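Local coordinates for glucokinase (Thermus thermophilus, PDB 3VOV), which phosphorylates hexoses as a zinc-containing sugar kinase of the ROK family, probably using ATP as the phosphate donor, at residues A112-H117 and A278-E283; G16-K21 and H116-A121; S126-T131 and F236-V241; M1-L6 and G58-L63. One frame throughout, in Å; residues are numbered along the deposited sequence.

Interaction 1: residues A112-H117 and A278-E283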
loop_
_atom_site.group_PDB
_atom_site.type_symbol
_atom_site.label_atom_id
_atom_site.label_comp_id
_atom_site.label_asym_id
_atom_site.label_seq_id
_atom_site.Cartn_x
_atom_site.Cartn_y
_atom_site.Cartn_z
ATOM N N ALA B 112 -6.138 -23.773 18.259
ATOM C CA ALA B 112 -7.331 -22.933 18.295
ATOM C C ALA B 112 -8.522 -23.635 19.015
ATOM O O ALA B 112 -9.230 -23.015 19.830
ATOM C CB ALA B 112 -7.754 -22.546 16.835
ATOM N N LEU B 113 -8.771 -24.906 18.679
ATOM C CA LEU B 113 -9.824 -25.710 19.347
ATOM C C LEU B 113 -9.600 -25.794 20.861
ATOM O O LEU B 113 -10.522 -25.654 21.653
ATOM C CB LEU B 113 -9.896 -27.125 18.712
ATOM C CG LEU B 113 -11.020 -28.123 19.022
ATOM C CD1 LEU B 113 -12.392 -27.519 18.642
ATOM C CD2 LEU B 113 -10.791 -29.500 18.316
ATOM N N ALA B 114 -8.346 -25.997 21.258
ATOM C CA ALA B 114 -7.986 -26.128 22.616
ATOM C C ALA B 114 -8.207 -24.805 23.353
ATOM O O ALA B 114 -8.838 -24.783 24.400
ATOM C CB ALA B 114 -6.511 -26.630 22.753
ATOM N N GLU B 115 -7.722 -23.702 22.811
ATOM C CA GLU B 115 -7.973 -22.397 23.462
ATOM C C GLU B 115 -9.455 -22.087 23.548
ATOM O O GLU B 115 -9.930 -21.442 24.512
ATOM C CB GLU B 115 -7.231 -21.259 22.741
ATOM C CG GLU B 115 -5.726 -21.372 22.864
ATOM C CD GLU B 115 -5.175 -20.973 24.209
ATOM O OE1 GLU B 115 -5.891 -20.305 25.012
ATOM O OE2 GLU B 115 -3.972 -21.306 24.433
ATOM N N HIS B 116 -10.201 -22.541 22.564
ATOM C CA HIS B 116 -11.651 -22.356 22.591
ATOM C C HIS B 116 -12.382 -23.077 23.726
ATOM O O HIS B 116 -13.194 -22.474 24.407
ATOM C CB HIS B 116 -12.251 -22.811 21.274
ATOM C CG HIS B 116 -13.717 -22.570 21.174
ATOM N ND1 HIS B 116 -14.242 -21.398 20.669
ATOM C CD2 HIS B 116 -14.777 -23.363 21.483
ATOM C CE1 HIS B 116 -15.572 -21.473 20.694
ATOM N NE2 HIS B 116 -15.920 -22.660 21.165
ATOM N N HIS B 117 -12.126 -24.378 23.856
ATOM C CA HIS B 117 -12.742 -25.224 24.851
ATOM C C HIS B 117 -12.131 -25.172 26.229
ATOM O O HIS B 117 -12.847 -25.288 27.200
ATOM C CB HIS B 117 -12.788 -26.673 24.351
ATOM C CG HIS B 117 -13.741 -26.864 23.217
ATOM N ND1 HIS B 117 -15.105 -26.916 23.394
ATOM C CD2 HIS B 117 -13.530 -26.939 21.883
ATOM C CE1 HIS B 117 -15.696 -27.042 22.217
ATOM N NE2 HIS B 117 -14.757 -27.059 21.280
ATOM N N ALA B 278 -3.307 -16.200 24.348
ATOM C CA ALA B 278 -3.489 -17.668 24.498
ATOM C C ALA B 278 -3.012 -18.112 25.882
ATOM O O ALA B 278 -1.973 -17.643 26.330
ATOM C CB ALA B 278 -2.744 -18.433 23.402
ATOM N N ARG B 279 -3.764 -19.020 26.514
ATOM C CA ARG B 279 -3.458 -19.469 27.876
ATOM C C ARG B 279 -2.742 -20.797 27.991
ATOM O O ARG B 279 -2.154 -21.076 29.056
ATOM C CB ARG B 279 -4.709 -19.514 28.734
ATOM C CG ARG B 279 -5.101 -18.124 29.248
ATOM C CD ARG B 279 -6.494 -18.112 29.834
ATOM N NE ARG B 279 -7.070 -16.775 29.691
ATOM C CZ ARG B 279 -8.321 -16.435 29.997
ATOM N NH1 ARG B 279 -9.187 -17.339 30.489
ATOM N NH2 ARG B 279 -8.705 -15.172 29.802
ATOM N N LEU B 280 -2.795 -21.628 26.938
ATOM C CA LEU B 280 -2.422 -23.042 27.144
ATOM C C LEU B 280 -0.985 -23.354 26.826
ATOM O O LEU B 280 -0.553 -24.475 27.034
ATOM C CB LEU B 280 -3.336 -23.987 26.365
ATOM C CG LEU B 280 -4.805 -23.879 26.735
ATOM C CD1 LEU B 280 -5.662 -24.680 25.783
ATOM C CD2 LEU B 280 -5.045 -24.346 28.174
ATOM N N GLY B 281 -0.257 -22.392 26.271
ATOM C CA GLY B 281 1.158 -22.602 26.012
ATOM C C GLY B 281 1.469 -23.834 25.161
ATOM O O GLY B 281 0.799 -24.120 24.153
ATOM N N ALA B 282 2.468 -24.588 25.608
ATOM C CA ALA B 282 3.088 -25.680 24.816
ATOM C C ALA B 282 2.191 -26.915 24.660
ATOM O O ALA B 282 2.420 -27.780 23.811
ATOM C CB ALA B 282 4.474 -26.100 25.438
ATOM N N GLU B 283 1.150 -26.987 25.460
ATOM C CA GLU B 283 0.294 -28.152 25.417
ATOM C C GLU B 283 -0.914 -27.959 24.549
ATOM O O GLU B 283 -1.698 -28.900 24.390
ATOM C CB GLU B 283 -0.230 -28.461 26.815
ATOM C CG GLU B 283 0.612 -29.410 27.541
ATOM C CD GLU B 283 -0.075 -29.942 28.763
ATOM O OE1 GLU B 283 0.503 -30.869 29.352
ATOM O OE2 GLU B 283 -1.169 -29.430 29.130
#

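Interaction 2: residues G16-K21 and H116-A121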
loop_
_atom_site.group_PDB
_atom_site.type_symbol
_atom_site.label_atom_id
_atom_site.label_comp_id
_atom_site.label_asym_id
_atom_site.label_seq_id
_atom_site.Cartn_x
_atom_site.Cartn_y
_atom_site.Cartn_z
ATOM N N GLY B 16 -1.170 -38.201 25.084
ATOM C CA GLY B 16 -1.830 -38.317 26.380
ATOM C C GLY B 16 -3.238 -38.765 26.214
ATOM O O GLY B 16 -3.861 -38.442 25.198
ATOM N N VAL B 17 -3.720 -39.547 27.190
ATOM C CA VAL B 17 -5.144 -39.867 27.327
ATOM C C VAL B 17 -5.836 -38.603 27.807
ATOM O O VAL B 17 -5.227 -37.809 28.528
ATOM C CB VAL B 17 -5.394 -41.069 28.305
ATOM C CG1 VAL B 17 -6.875 -41.330 28.505
ATOM C CG2 VAL B 17 -4.710 -42.359 27.773
ATOM N N PHE B 18 -7.054 -38.376 27.342
ATOM C CA PHE B 18 -7.733 -37.127 27.568
ATOM C C PHE B 18 -9.154 -37.499 27.882
ATOM O O PHE B 18 -9.703 -38.360 27.214
ATOM C CB PHE B 18 -7.713 -36.297 26.278
ATOM C CG PHE B 18 -8.475 -35.007 26.349
ATOM C CD1 PHE B 18 -7.996 -33.944 27.116
ATOM C CD2 PHE B 18 -9.664 -34.844 25.629
ATOM C CE1 PHE B 18 -8.692 -32.752 27.170
ATOM C CE2 PHE B 18 -10.339 -33.672 25.636
ATOM C CZ PHE B 18 -9.865 -32.587 26.437
ATOM N N ASP B 19 -9.776 -36.812 28.840
ATOM C CA ASP B 19 -11.130 -37.209 29.252
ATOM C C ASP B 19 -12.236 -36.247 28.842
ATOM O O ASP B 19 -13.411 -36.410 29.261
ATOM C CB ASP B 19 -11.169 -37.446 30.754
ATOM C CG ASP B 19 -10.991 -36.161 31.556
ATOM O OD1 ASP B 19 -11.023 -35.038 30.977
ATOM O OD2 ASP B 19 -10.820 -36.280 32.782
ATOM N N GLY B 20 -11.887 -35.276 27.991
ATOM C CA GLY B 20 -12.841 -34.277 27.528
ATOM C C GLY B 20 -12.521 -32.935 28.157
ATOM O O GLY B 20 -12.885 -31.885 27.593
ATOM N N LYS B 21 -11.779 -32.959 29.276
ATOM C CA LYS B 21 -11.379 -31.719 29.984
ATOM C C LYS B 21 -9.915 -31.722 30.362
ATOM O O LYS B 21 -9.293 -30.687 30.321
ATOM C CB LYS B 21 -12.216 -31.494 31.274
ATOM C CG LYS B 21 -13.682 -31.008 31.042
ATOM C CD LYS B 21 -13.752 -29.816 30.021
ATOM C CE LYS B 21 -14.981 -28.885 30.187
ATOM N NZ LYS B 21 -15.015 -27.905 29.013
ATOM N N HIS B 116 -10.201 -22.541 22.564
ATOM C CA HIS B 116 -11.651 -22.356 22.591
ATOM C C HIS B 116 -12.382 -23.077 23.726
ATOM O O HIS B 116 -13.194 -22.474 24.407
ATOM C CB HIS B 116 -12.251 -22.811 21.274
ATOM C CG HIS B 116 -13.717 -22.570 21.174
ATOM N ND1 HIS B 116 -14.242 -21.398 20.669
ATOM C CD2 HIS B 116 -14.777 -23.363 21.483
ATOM C CE1 HIS B 116 -15.572 -21.473 20.694
ATOM N NE2 HIS B 116 -15.920 -22.660 21.165
ATOM N N HIS B 117 -12.126 -24.378 23.856
ATOM C CA HIS B 117 -12.742 -25.224 24.851
ATOM C C HIS B 117 -12.131 -25.172 26.229
ATOM O O HIS B 117 -12.847 -25.288 27.200
ATOM C CB HIS B 117 -12.788 -26.673 24.351
ATOM C CG HIS B 117 -13.741 -26.864 23.217
ATOM N ND1 HIS B 117 -15.105 -26.916 23.394
ATOM C CD2 HIS B 117 -13.530 -26.939 21.883
ATOM C CE1 HIS B 117 -15.696 -27.042 22.217
ATOM N NE2 HIS B 117 -14.757 -27.059 21.280
ATOM N N LEU B 118 -10.830 -25.001 26.327
ATOM C CA LEU B 118 -10.086 -25.120 27.600
ATOM C C LEU B 118 -9.282 -23.865 28.001
ATOM O O LEU B 118 -8.723 -23.813 29.076
ATOM C CB LEU B 118 -9.072 -26.283 27.447
ATOM C CG LEU B 118 -9.490 -27.768 27.637
ATOM C CD1 LEU B 118 -10.971 -28.101 27.582
ATOM C CD2 LEU B 118 -8.670 -28.803 26.792
ATOM N N GLY B 119 -9.164 -22.876 27.115
ATOM C CA GLY B 119 -8.205 -21.795 27.318
ATOM C C GLY B 119 -8.850 -20.423 27.230
ATOM O O GLY B 119 -9.967 -20.216 27.720
ATOM N N ALA B 120 -8.162 -19.494 26.578
ATOM C CA ALA B 120 -8.561 -18.062 26.598
ATOM C C ALA B 120 -9.992 -17.784 26.130
ATOM O O ALA B 120 -10.566 -16.732 26.471
ATOM C CB ALA B 120 -7.565 -17.221 25.772
ATOM N N ALA B 121 -10.567 -18.672 25.320
ATOM C CA ALA B 121 -11.904 -18.431 24.787
ATOM C C ALA B 121 -12.968 -19.363 25.390
ATOM O O ALA B 121 -14.085 -19.464 24.874
ATOM C CB ALA B 121 -11.917 -18.497 23.242
#

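Interaction 3: residues S126-T131 and F236-V241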
loop_
_atom_site.group_PDB
_atom_site.type_symbol
_atom_site.label_atom_id
_atom_site.label_comp_id
_atom_site.label_asym_id
_atom_site.label_seq_id
_atom_site.Cartn_x
_atom_site.Cartn_y
_atom_site.Cartn_z
ATOM N N SER B 126 -17.994 -19.095 19.421
ATOM C CA SER B 126 -17.080 -18.992 18.288
ATOM C C SER B 126 -15.850 -18.238 18.751
ATOM O O SER B 126 -15.917 -17.382 19.659
ATOM C CB SER B 126 -17.741 -18.332 17.050
ATOM O OG SER B 126 -17.939 -16.915 17.220
ATOM N N SER B 127 -14.711 -18.580 18.169
ATOM C CA SER B 127 -13.521 -17.806 18.408
ATOM C C SER B 127 -12.584 -17.875 17.199
ATOM O O SER B 127 -12.752 -18.685 16.271
ATOM C CB SER B 127 -12.815 -18.236 19.711
ATOM O OG SER B 127 -12.413 -19.592 19.628
ATOM N N LEU B 128 -11.572 -17.029 17.246
ATOM C CA LEU B 128 -10.635 -16.916 16.165
ATOM C C LEU B 128 -9.279 -16.885 16.831
ATOM O O LEU B 128 -9.072 -16.139 17.780
ATOM C CB LEU B 128 -10.951 -15.600 15.477
ATOM C CG LEU B 128 -10.237 -14.948 14.328
ATOM C CD1 LEU B 128 -8.766 -15.008 14.521
ATOM C CD2 LEU B 128 -10.716 -15.459 12.966
ATOM N N TYR B 129 -8.372 -17.719 16.353
ATOM C CA TYR B 129 -7.064 -17.873 16.971
ATOM C C TYR B 129 -5.947 -17.638 15.956
ATOM O O TYR B 129 -6.014 -18.140 14.832
ATOM C CB TYR B 129 -6.969 -19.295 17.500
ATOM C CG TYR B 129 -5.616 -19.705 18.019
ATOM C CD1 TYR B 129 -5.219 -19.341 19.279
ATOM C CD2 TYR B 129 -4.760 -20.506 17.257
ATOM C CE1 TYR B 129 -3.981 -19.723 19.791
ATOM C CE2 TYR B 129 -3.519 -20.914 17.752
ATOM C CZ TYR B 129 -3.146 -20.511 19.043
ATOM O OH TYR B 129 -1.947 -20.898 19.600
ATOM N N LEU B 130 -4.930 -16.886 16.360
ATOM C CA LEU B 130 -3.757 -16.651 15.503
ATOM C C LEU B 130 -2.538 -16.983 16.288
ATOM O O LEU B 130 -2.464 -16.665 17.474
ATOM C CB LEU B 130 -3.692 -15.172 15.098
ATOM C CG LEU B 130 -2.740 -14.856 13.930
ATOM C CD1 LEU B 130 -3.423 -15.226 12.628
ATOM C CD2 LEU B 130 -2.341 -13.347 13.943
ATOM N N THR B 131 -1.611 -17.696 15.671
ATOM C CA THR B 131 -0.350 -17.986 16.342
ATOM C C THR B 131 0.782 -17.383 15.548
ATOM O O THR B 131 0.952 -17.696 14.365
ATOM C CB THR B 131 -0.131 -19.532 16.580
ATOM O OG1 THR B 131 1.219 -19.773 16.984
ATOM C CG2 THR B 131 -0.461 -20.322 15.345
ATOM N N PHE B 236 -15.649 -12.891 10.272
ATOM C CA PHE B 236 -16.133 -13.935 11.166
ATOM C C PHE B 236 -16.978 -13.478 12.352
ATOM O O PHE B 236 -17.803 -14.267 12.814
ATOM C CB PHE B 236 -14.954 -14.778 11.698
ATOM C CG PHE B 236 -14.267 -15.590 10.656
ATOM C CD1 PHE B 236 -14.799 -16.814 10.239
ATOM C CD2 PHE B 236 -13.054 -15.156 10.095
ATOM C CE1 PHE B 236 -14.144 -17.593 9.278
ATOM C CE2 PHE B 236 -12.399 -15.930 9.126
ATOM C CZ PHE B 236 -12.947 -17.141 8.710
ATOM N N ASP B 237 -16.743 -12.254 12.869
ATOM C CA ASP B 237 -17.459 -11.706 14.043
ATOM C C ASP B 237 -17.418 -12.734 15.188
ATOM O O ASP B 237 -18.469 -13.176 15.670
ATOM C CB ASP B 237 -18.917 -11.313 13.690
ATOM C CG ASP B 237 -19.657 -10.606 14.851
ATOM O OD1 ASP B 237 -19.002 -10.054 15.768
ATOM O OD2 ASP B 237 -20.904 -10.590 14.819
ATOM N N PRO B 238 -16.197 -13.138 15.606
ATOM C CA PRO B 238 -16.052 -14.209 16.583
ATOM C C PRO B 238 -16.351 -13.695 17.990
ATOM O O PRO B 238 -16.246 -12.495 18.237
ATOM C CB PRO B 238 -14.564 -14.554 16.468
ATOM C CG PRO B 238 -13.917 -13.215 16.145
ATOM C CD PRO B 238 -14.887 -12.590 15.182
ATOM N N GLY B 239 -16.711 -14.581 18.907
ATOM C CA GLY B 239 -16.935 -14.194 20.305
ATOM C C GLY B 239 -15.709 -13.461 20.848
ATOM O O GLY B 239 -15.815 -12.368 21.399
ATOM N N VAL B 240 -14.540 -14.058 20.627
ATOM C CA VAL B 240 -13.265 -13.605 21.184
ATOM C C VAL B 240 -12.201 -13.880 20.124
ATOM O O VAL B 240 -12.307 -14.843 19.340
ATOM C CB VAL B 240 -12.956 -14.389 22.528
ATOM C CG1 VAL B 240 -11.506 -14.398 22.904
ATOM C CG2 VAL B 240 -13.785 -13.786 23.704
ATOM N N VAL B 241 -11.170 -13.044 20.132
ATOM C CA VAL B 241 -9.961 -13.281 19.356
ATOM C C VAL B 241 -8.841 -13.711 20.303
ATOM O O VAL B 241 -8.575 -13.042 21.331
ATOM C CB VAL B 241 -9.569 -12.017 18.576
ATOM C CG1 VAL B 241 -8.239 -12.229 17.842
ATOM C CG2 VAL B 241 -10.702 -11.650 17.609
HETATM O O HOH W 1 -18.505 -16.404 14.457
#

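Interaction 4: residues M1-L6 and G58-L63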
loop_
_atom_site.group_PDB
_atom_site.type_symbol
_atom_site.label_atom_id
_atom_site.label_comp_id
_atom_site.label_asym_id
_atom_site.label_seq_id
_atom_site.Cartn_x
_atom_site.Cartn_y
_atom_site.Cartn_z
ATOM N N MET B 1 -16.155 -40.724 28.523
ATOM C CA MET B 1 -15.468 -41.101 27.228
ATOM C C MET B 1 -13.997 -40.652 27.233
ATOM O O MET B 1 -13.686 -39.521 27.656
ATOM C CB MET B 1 -16.266 -40.560 26.035
ATOM C CG MET B 1 -16.008 -41.302 24.702
ATOM S SD MET B 1 -14.988 -40.174 23.768
ATOM C CE MET B 1 -16.193 -38.878 23.378
ATOM N N LYS B 2 -13.100 -41.549 26.838
ATOM C CA LYS B 2 -11.672 -41.264 26.784
ATOM C C LYS B 2 -11.162 -41.387 25.369
ATOM O O LYS B 2 -11.592 -42.288 24.635
ATOM C CB LYS B 2 -10.865 -42.267 27.644
ATOM C CG LYS B 2 -10.666 -41.871 29.136
ATOM C CD LYS B 2 -11.960 -41.448 29.773
ATOM C CE LYS B 2 -11.976 -41.670 31.288
ATOM N NZ LYS B 2 -13.422 -41.838 31.660
ATOM N N VAL B 3 -10.239 -40.496 24.995
ATOM C CA VAL B 3 -9.490 -40.637 23.734
ATOM C C VAL B 3 -8.028 -40.490 24.040
ATOM O O VAL B 3 -7.680 -40.259 25.183
ATOM C CB VAL B 3 -9.904 -39.572 22.682
ATOM C CG1 VAL B 3 -11.396 -39.685 22.396
ATOM C CG2 VAL B 3 -9.547 -38.128 23.203
ATOM N N VAL B 4 -7.184 -40.618 23.014
ATOM C CA VAL B 4 -5.759 -40.345 23.105
ATOM C C VAL B 4 -5.451 -39.191 22.152
ATOM O O VAL B 4 -5.928 -39.211 21.033
ATOM C CB VAL B 4 -4.932 -41.557 22.670
ATOM C CG1 VAL B 4 -3.455 -41.199 22.565
ATOM C CG2 VAL B 4 -5.168 -42.751 23.668
ATOM N N GLY B 5 -4.731 -38.165 22.631
ATOM C CA GLY B 5 -4.230 -37.126 21.750
ATOM C C GLY B 5 -2.784 -37.408 21.408
ATOM O O GLY B 5 -2.045 -37.938 22.238
ATOM N N LEU B 6 -2.382 -37.048 20.197
ATOM C CA LEU B 6 -0.977 -37.103 19.782
ATOM C C LEU B 6 -0.633 -35.780 19.111
ATOM O O LEU B 6 -1.443 -35.258 18.317
ATOM C CB LEU B 6 -0.745 -38.242 18.764
ATOM C CG LEU B 6 -0.915 -39.679 19.237
ATOM C CD1 LEU B 6 -1.020 -40.722 18.086
ATOM C CD2 LEU B 6 0.308 -39.984 20.130
ATOM N N GLY B 58 -7.995 -45.291 25.105
ATOM C CA GLY B 58 -8.859 -44.332 24.433
ATOM C C GLY B 58 -9.721 -45.024 23.394
ATOM O O GLY B 58 -9.320 -46.061 22.830
ATOM N N GLU B 59 -10.897 -44.484 23.116
ATOM C CA GLU B 59 -11.654 -45.037 21.997
ATOM C C GLU B 59 -11.414 -44.449 20.607
ATOM O O GLU B 59 -11.962 -44.946 19.616
ATOM C CB GLU B 59 -13.144 -45.175 22.285
ATOM C CG GLU B 59 -13.857 -44.082 22.977
ATOM C CD GLU B 59 -15.223 -44.586 23.416
ATOM O OE1 GLU B 59 -15.288 -45.324 24.421
ATOM O OE2 GLU B 59 -16.227 -44.255 22.751
ATOM N N ALA B 60 -10.564 -43.426 20.534
ATOM C CA ALA B 60 -10.190 -42.813 19.264
ATOM C C ALA B 60 -8.884 -42.087 19.505
ATOM O O ALA B 60 -8.519 -41.802 20.666
ATOM C CB ALA B 60 -11.243 -41.840 18.777
ATOM N N ILE B 61 -8.171 -41.795 18.414
ATOM C CA ILE B 61 -6.937 -41.073 18.553
ATOM C C ILE B 61 -7.062 -39.772 17.749
ATOM O O ILE B 61 -7.601 -39.779 16.630
ATOM C CB ILE B 61 -5.790 -41.941 18.038
ATOM C CG1 ILE B 61 -5.621 -43.172 18.959
ATOM C CG2 ILE B 61 -4.500 -41.127 17.908
ATOM C CD1 ILE B 61 -4.397 -43.993 18.644
ATOM N N GLY B 62 -6.608 -38.663 18.322
ATOM C CA GLY B 62 -6.521 -37.418 17.558
ATOM C C GLY B 62 -5.055 -37.119 17.360
ATOM O O GLY B 62 -4.254 -37.269 18.298
ATOM N N LEU B 63 -4.702 -36.767 16.127
ATOM C CA LEU B 63 -3.308 -36.508 15.742
ATOM C C LEU B 63 -3.145 -35.152 15.077
ATOM O O LEU B 63 -3.711 -34.895 13.971
ATOM C CB LEU B 63 -2.811 -37.601 14.784
ATOM C CG LEU B 63 -1.419 -37.338 14.140
ATOM C CD1 LEU B 63 -0.274 -37.308 15.201
ATOM C CD2 LEU B 63 -1.126 -38.468 13.100
HETATM O O HOH W 2 -13.938 -44.391 27.091
#

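Interaction 1: residues A112-H117 and A278-E283
E115 reaches out of helix 107-118 and lays its carboxylate against the loop leading from strand 275-277 to helix 284-299, tying these two parts of the ROK kinase fold together. Its CG stands anti to the carbonyl carbon, and a bend at chi2 (-76°) swings the acid group so that both oxygens face the backbone of R279 and L280. E115 OE1 takes the N-H of R279, with R279 N at 2.9 Å and the bond almost straight at 171°. E115 OE2 takes the N-H of L280, with L280 N at 2.8 Å, and each oxygen works through its syn lone pair, on the side of its partner oxygen. The carboxylate grips two consecutive amides like a fork. A278 CB sits 3.3 Å from E115 OE2.

The CB of L280 is directed toward the helix. CB and CG lie alongside the carboxylate, while L280 CD1 goes on past it, meeting A114 O at 3.5 Å and A114 CB at 3.7 Å. One leucine lines the charged group with its stem and packs on the helix with its tip. R279 differs: its CB stays near E115 OE1, but its extended chain leads the guanidinium away, leaving R279 NE 6.0 Å from E115 OE1.

Y129 of strand 127-132 touches E115 and A278, and OE1 accepts a further bond from A120 N. With three backbone amides donating to this buried carboxylate, and no charged group in contact across the two segments, the N-H dipoles are likely to stabilise its negative form. The polar hold on the loop is through its main chain, with L280 adding apolar contact.

Interaction 2: residues G16-K21 and H116-A121
No hydrogen bond joins these two segments: a single leucine, L118, does most of the work, with one branch turned to an aromatic ring and the other to a lysine chain. CG of L118 is anti to the carbonyl carbon, and chi2 lies at an uncommon 17°. L118 CD2 comes tip to tip with F18, 4.0 Å from F18 CE1 and equally near F18 CZ, meeting the ring obliquely. CD1 turns to K21, whose chain crosses the leucine obliquely and brings K21 CD to 4.1 Å from L118 CD1; the carbonyl O of K21 lies 4.0 Å from L118 CG.

The F18 ring, its CG anti to the backbone N, also has G20 N 3.2 Å above one face, offset toward the rim. D19 shapes this turn: its OD1 accepts from K21 N in an Asx turn and takes R22 N as well. G20, with phi 109°, lets the chain fold back at the end of strand 12-18. A290 and L291 of helix 284-299 pack on F18 too.

An alanine at L118 would lose both methyl branches, and would probably leave the F18 ring and the K21 chain without their partner on this helix end. K21 NZ stops 3.9 Å from H117 O, while the H117 ring gives its NE2 to G144 O. The contact between strand end and helix end is thus dispersive, and near the surface it probably depends on shape more than on charge.

Interaction 3: residues S126-T131 and F236-V241
Backbone hydrogen bonding sets the register: L128 N donates to V240 O at 3.1 Å, nearly along the C=O axis, and L128 pairs with V241 in a parallel bridge. Two CA-H...O contacts flank that bond, from S127 CA to V240 O and from V241 CA to L128 O.

The polar side-chain contacts centre on S126. S126 OG, in the crowded position between backbone N and carbonyl carbon, receives G239 N at 3.1 Å; the same N-H makes a weak, bent bond to S126 O. A water 2.9 Å from S126 OG donates to F236 O. An alanine at S126 would lose the hydroxyl, and would probably weaken the hold on G239 N, leaving its bent bond to S126 O, and break the water bridge.

Apolar contact comes from L128. L128 CB rests 3.9 Å from P238 CG. The L128 and F236 side chains cross at about a right angle, L128 CD2 lying 3.7 Å from F236 CD2.

D237 bonds Q153 N and pairs with R151, both of the second subunit, where F236 meets its own counterpart. Strand 127-132 is the central strand of its sheet, between 136-142 and 240-244; L229 of helix 212-236 covers L128 and V241, while S127 OG bonds H116 of helix 107-118.

Interaction 4: residues M1-L6 and G58-L63
Two parallel strands, 3-8 and 61-65, lie side by side in the mixed sheet of the N-terminal half of this actin-like ATPase fold. Strands 12-18 and 27-30 come between them in the chain, and helix 36-54 then carries it from 27-30 over to 61-65. The axes of 3-6 and 61-63 come within 4.7 Å and diverge by 16°. The ladder is regular: V4 N donates to A60 O, V4 O accepts from G62 N, and L6 N donates to G62 O at 2.7 Å. Before the strands begin, E59 N donates to K2 O at 2.8 Å, from above the carbonyl plane.

L6 carries much of the side-chain contact. L6 CB lies 3.7 Å from G62 O and equally far from L63 CD1. CG, anti to the carbonyl carbon, approaches I61 CG2, and L6 CD1 closes to 3.5 Å from I61 CG2, so the branch slants obliquely across I61. L94 of helix 90-98 packs on L6 and L63 alike. V4 lies on the same face as L6, its CB near I61 CG1.

G58 fits where G58 CA nears V3 CA at 3.8 Å: a CB here would run into V3 C and V4 N. Its N-H goes to E51 of helix 36-54. At the N terminus M1 crosses E59 at about a right angle, M1 CG 3.5 Å from E59 OE2, and one water accepts from K2 N while donating to E59 OE1 at 3.1 Å.

In the fold
From the N terminus, interaction 4 closes the first loop, joining strands 3-8 and 61-65. Interaction 2 starts within that loop, at the end of strand 12-18, and closes past it at the end of helix 107-118, so the two cross; strands 3-8 and 12-18 are neighbours in one sheet. Interaction 1 opens on the same helix, sharing H116 and H117 with interaction 2, and closes far down the chain before helix 284-299. Interaction 3 opens and closes within that span, tying strand 127-132 to 240-244 in the second sheet. It touches interactions 1 and 2 where helix 107-118 leads into strand 127-132, while interactions 3 and 4 lie about 26 Å apart between centres.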